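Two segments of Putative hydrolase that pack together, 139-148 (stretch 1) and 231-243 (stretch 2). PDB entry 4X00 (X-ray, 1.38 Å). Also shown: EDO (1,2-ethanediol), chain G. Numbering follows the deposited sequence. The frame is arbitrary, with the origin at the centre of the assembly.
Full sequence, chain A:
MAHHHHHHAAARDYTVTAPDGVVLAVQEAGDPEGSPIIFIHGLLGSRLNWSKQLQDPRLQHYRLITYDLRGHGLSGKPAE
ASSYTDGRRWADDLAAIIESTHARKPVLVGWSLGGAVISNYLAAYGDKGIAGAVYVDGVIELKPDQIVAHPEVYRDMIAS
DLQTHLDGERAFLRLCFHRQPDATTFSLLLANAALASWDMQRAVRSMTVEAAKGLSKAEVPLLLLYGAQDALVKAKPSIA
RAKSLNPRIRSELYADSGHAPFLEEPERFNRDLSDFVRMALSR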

# COMPACT_ATOMS: atom_id res chain seq x y z
N VAL A 139 7.10 2.35 1.27
CA VAL A 139 8.04 2.42 2.36
C VAL A 139 8.98 1.24 2.25
O VAL A 139 8.52 0.11 2.10
CB VAL A 139 7.32 2.42 3.73
CG1 VAL A 139 8.36 2.20 4.88
CG2 VAL A 139 6.57 3.73 3.91
N ILE A 140 10.29 1.51 2.32
CA ILE A 140 11.30 0.46 2.38
C ILE A 140 11.68 0.35 3.85
O ILE A 140 11.30 -0.61 4.53
CB ILE A 140 12.50 0.76 1.45
CG1 ILE A 140 12.01 0.92 -0.00
CG2 ILE A 140 13.55 -0.34 1.58
CD1 ILE A 140 11.20 -0.30 -0.55
N GLU A 141 12.38 1.36 4.37
CA GLU A 141 12.53 1.49 5.82
C GLU A 141 12.05 2.84 6.27
O GLU A 141 12.12 3.82 5.52
CB GLU A 141 13.99 1.28 6.25
CG GLU A 141 14.46 -0.13 5.94
CD GLU A 141 15.96 -0.30 5.98
OE1 GLU A 141 16.68 0.63 5.56
OE2 GLU A 141 16.42 -1.38 6.44
N LEU A 142 11.59 2.90 7.51
CA LEU A 142 11.17 4.15 8.11
C LEU A 142 12.36 4.81 8.78
O LEU A 142 12.53 4.71 9.99
CB LEU A 142 10.04 3.91 9.11
CG LEU A 142 8.75 3.35 8.52
CD1 LEU A 142 7.86 2.80 9.63
CD2 LEU A 142 8.03 4.45 7.76
N LYS A 143 13.21 5.45 7.98
CA LYS A 143 14.47 6.03 8.44
C LYS A 143 14.58 7.43 7.81
O LYS A 143 14.05 7.66 6.73
CB LYS A 143 15.68 5.15 8.04
N PRO A 144 15.25 8.36 8.49
CA PRO A 144 15.36 9.72 7.93
C PRO A 144 16.00 9.79 6.55
O PRO A 144 15.66 10.69 5.79
CB PRO A 144 16.22 10.45 8.97
CG PRO A 144 15.93 9.73 10.25
CD PRO A 144 15.79 8.28 9.86
N ASP A 145 16.87 8.85 6.21
CA ASP A 145 17.50 8.89 4.91
C ASP A 145 16.53 8.47 3.81
O ASP A 145 16.84 8.63 2.64
CB ASP A 145 18.79 8.04 4.88
CG ASP A 145 18.55 6.54 5.03
OD1 ASP A 145 17.55 6.10 5.61
OD2 ASP A 145 19.42 5.76 4.58
N GLN A 146 15.36 7.98 4.19
CA GLN A 146 14.39 7.47 3.20
C GLN A 146 13.01 8.11 3.29
O GLN A 146 12.18 7.85 2.43
CB GLN A 146 14.25 5.95 3.33
CG GLN A 146 15.50 5.19 2.96
CD GLN A 146 15.46 3.73 3.42
OE1 GLN A 146 14.56 2.99 3.06
NE2 GLN A 146 16.43 3.33 4.25
N ILE A 147 12.77 8.94 4.31
CA ILE A 147 11.46 9.54 4.55
C ILE A 147 11.60 11.08 4.60
O ILE A 147 12.52 11.60 5.22
CB ILE A 147 10.86 9.00 5.87
CG1 ILE A 147 10.72 7.46 5.80
CG2 ILE A 147 9.54 9.71 6.18
CD1 ILE A 147 9.74 6.96 4.72
N VAL A 148 10.74 11.78 3.88
CA VAL A 148 10.85 13.25 3.83
C VAL A 148 10.47 13.84 5.18
O VAL A 148 9.49 13.43 5.79
CB VAL A 148 9.95 13.84 2.73
CG1 VAL A 148 10.06 15.36 2.68
CG2 VAL A 148 10.31 13.21 1.34
N ALA A 231 6.63 13.59 -1.98
CA ALA A 231 6.88 14.50 -0.86
C ALA A 231 6.84 13.80 0.49
O ALA A 231 6.98 14.46 1.51
CB ALA A 231 5.87 15.66 -0.89
N LEU A 232 6.67 12.48 0.49
CA LEU A 232 6.56 11.75 1.75
C LEU A 232 7.63 10.69 1.86
O LEU A 232 8.27 10.58 2.91
CB LEU A 232 5.17 11.12 1.90
CG LEU A 232 4.07 12.15 2.17
CD1 LEU A 232 2.71 11.53 1.99
CD2 LEU A 232 4.18 12.76 3.59
N VAL A 233 7.83 9.92 0.80
CA VAL A 233 8.89 8.92 0.78
C VAL A 233 9.97 9.43 -0.17
O VAL A 233 9.63 9.85 -1.27
CB VAL A 233 8.36 7.53 0.34
CG1 VAL A 233 9.51 6.55 0.14
CG2 VAL A 233 7.36 6.98 1.38
N LYS A 234 11.23 9.42 0.26
CA LYS A 234 12.34 9.85 -0.60
C LYS A 234 12.56 8.77 -1.67
O LYS A 234 13.03 7.67 -1.37
CB LYS A 234 13.64 10.09 0.19
CG LYS A 234 13.56 11.25 1.20
CD LYS A 234 14.82 11.32 2.03
CE LYS A 234 14.82 12.52 2.95
NZ LYS A 234 16.01 12.49 3.82
N ALA A 235 12.22 9.10 -2.91
CA ALA A 235 12.16 8.10 -4.00
C ALA A 235 13.52 7.48 -4.31
O ALA A 235 13.68 6.26 -4.22
CB ALA A 235 11.57 8.73 -5.27
N LYS A 236 14.50 8.31 -4.68
CA LYS A 236 15.77 7.70 -5.07
C LYS A 236 16.47 6.97 -3.90
O LYS A 236 16.96 5.87 -4.10
CB LYS A 236 16.69 8.74 -5.71
CG LYS A 236 16.15 9.20 -7.07
CD LYS A 236 17.12 10.15 -7.74
CE LYS A 236 16.61 10.56 -9.10
NZ LYS A 236 17.62 11.40 -9.80
N PRO A 237 16.47 7.54 -2.69
CA PRO A 237 17.14 6.79 -1.61
C PRO A 237 16.41 5.50 -1.25
O PRO A 237 17.07 4.52 -0.91
CB PRO A 237 17.14 7.79 -0.45
CG PRO A 237 17.14 9.15 -1.13
CD PRO A 237 16.24 8.96 -2.32
N SER A 238 15.08 5.48 -1.33
CA SER A 238 14.35 4.26 -1.04
C SER A 238 14.64 3.19 -2.09
O SER A 238 14.87 2.03 -1.76
CB SER A 238 12.86 4.56 -0.96
OG SER A 238 12.59 5.32 0.20
N ILE A 239 14.61 3.59 -3.37
CA ILE A 239 14.93 2.67 -4.45
C ILE A 239 16.34 2.13 -4.29
O ILE A 239 16.57 0.93 -4.42
CB ILE A 239 14.75 3.36 -5.82
CG1 ILE A 239 13.27 3.56 -6.11
CG2 ILE A 239 15.37 2.49 -6.95
CD1 ILE A 239 13.00 4.52 -7.25
N ALA A 240 17.28 3.01 -3.95
CA ALA A 240 18.68 2.59 -3.84
C ALA A 240 18.86 1.62 -2.68
O ALA A 240 19.58 0.63 -2.80
CB ALA A 240 19.60 3.80 -3.70
N ARG A 241 18.19 1.87 -1.56
CA ARG A 241 18.26 0.96 -0.43
C ARG A 241 17.68 -0.40 -0.80
O ARG A 241 18.28 -1.43 -0.52
CB ARG A 241 17.52 1.54 0.78
CG ARG A 241 17.42 0.59 1.95
CD ARG A 241 18.77 0.19 2.52
NE ARG A 241 18.54 -0.57 3.74
CZ ARG A 241 19.32 -1.54 4.20
NH1 ARG A 241 20.43 -1.89 3.56
NH2 ARG A 241 18.98 -2.16 5.32
N ALA A 242 16.53 -0.40 -1.47
CA ALA A 242 15.94 -1.67 -1.90
C ALA A 242 16.84 -2.43 -2.87
O ALA A 242 16.97 -3.65 -2.73
CB ALA A 242 14.58 -1.43 -2.52
N LYS A 243 17.43 -1.74 -3.85
CA LYS A 243 18.29 -2.42 -4.81
C LYS A 243 19.56 -2.93 -4.13
O LYS A 243 20.13 -3.94 -4.57
CB LYS A 243 18.65 -1.51 -5.97
CG LYS A 243 17.51 -1.34 -6.96
CD LYS A 243 17.91 -0.50 -8.13
CE LYS A 243 16.79 -0.47 -9.16
NZ LYS A 243 17.21 0.25 -10.43
C1 EDO G . 12.59 13.27 -2.77
O1 EDO G . 13.59 12.30 -2.46
C2 EDO G . 11.71 12.81 -3.92
O2 EDO G . 10.94 11.67 -3.55
O HOH W 1 11.23 4.14 2.61

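Stretch 2 begins as a loop and becomes a helix at Ala235. Stretch 1 has no regular helix or strand. The loop part of stretch 2 meets the end of stretch 1 backbone to backbone, while the helix side chains meet residues of stretch 1 from Ile140 to Gln146. Together the two stretches bury 723 Å² of surface.

Ala231 opens the contact. Its CB points away from stretch 1, so its backbone makes the approach: Ala231 O lies 3.3 Å from Val148 CB. Leu232 also points its side chain away, and again the carbonyl does the work. Val148 N donates a hydrogen bond to Leu232 O at 2.9 Å. The same oxygen, Leu232 O, is 3.6 Å from Ile147 CG2.

Val233 is paired with Ile147 in a single beta bridge, with Ile147 CA and Val233 CA 4.6 Å apart. The two hydrogen bonds that frame this bridge come from neighbouring residues, Leu232 with Val148 and Lys234 with Gln146. The side chain of Val233 leaves the backbone pointing away, yet one of its methyl groups, CG2, still finds two apolar partners. Val233 CG2 is 4.1 Å from Ile147 CD1 and 4.2 Å from Val139 CG2. The end of Ile147 comes nearer to stretch 2 than its CB direction suggests, which makes the first of these contacts possible.

Lys234 bonds through both its backbone and its side chain. Lys234 N donates to Gln146 O at 2.8 Å, completing the backbone pairing. Its side chain points toward stretch 1 and is extended beyond chi1. This reach brings Lys234 NZ to Pro144 O, where it forms a 2.7 Å hydrogen bond. A charged amine thus finds a backbone carbonyl as its acceptor. Along the way, the aliphatic part of the chain packs on Val148, with Lys234 CG 3.8 Å from Val148 CG2. Lys234 also holds the N-cap position. Lys234 O accepts from Ser238 N at 3.0 Å and from Ser238 OG at 2.9 Å.

Ala235 and Lys236 do not touch stretch 1. Ala235 N instead donates to O2 of the ethanediol at 2.9 Å, a molecule probably carried over from crystallisation. In the first turn of the helix, Pro237 CB sits 3.2 Å from Asp145 O.

Ser238 adds a water-mediated link. Water 1 donates to Ser238 OG at 3.0 Å and to Glu141 O at 3.1 Å, and accepts from Ile140 N at 2.8 Å. Ile140 also packs directly on the helix: Ile140 CG1 is 3.9 Å from Ser238 CB.

Arg241 forms the salt bridge with Glu141. Arg241 NE donates to Glu141 OE1 at 2.9 Å, and Arg241 NH2 donates to Glu141 OE2 at 2.9 Å. Each carboxylate oxygen takes one N-H from the guanidinium, so charge attraction is joined to two directional bonds. Within stretch 1, Gln146 NE2 also donates to Glu141 OE1, at 3.0 Å.

Ala242 closes the contact: its CB meets Ile140 CD1 at 4.1 Å, an apolar pairing.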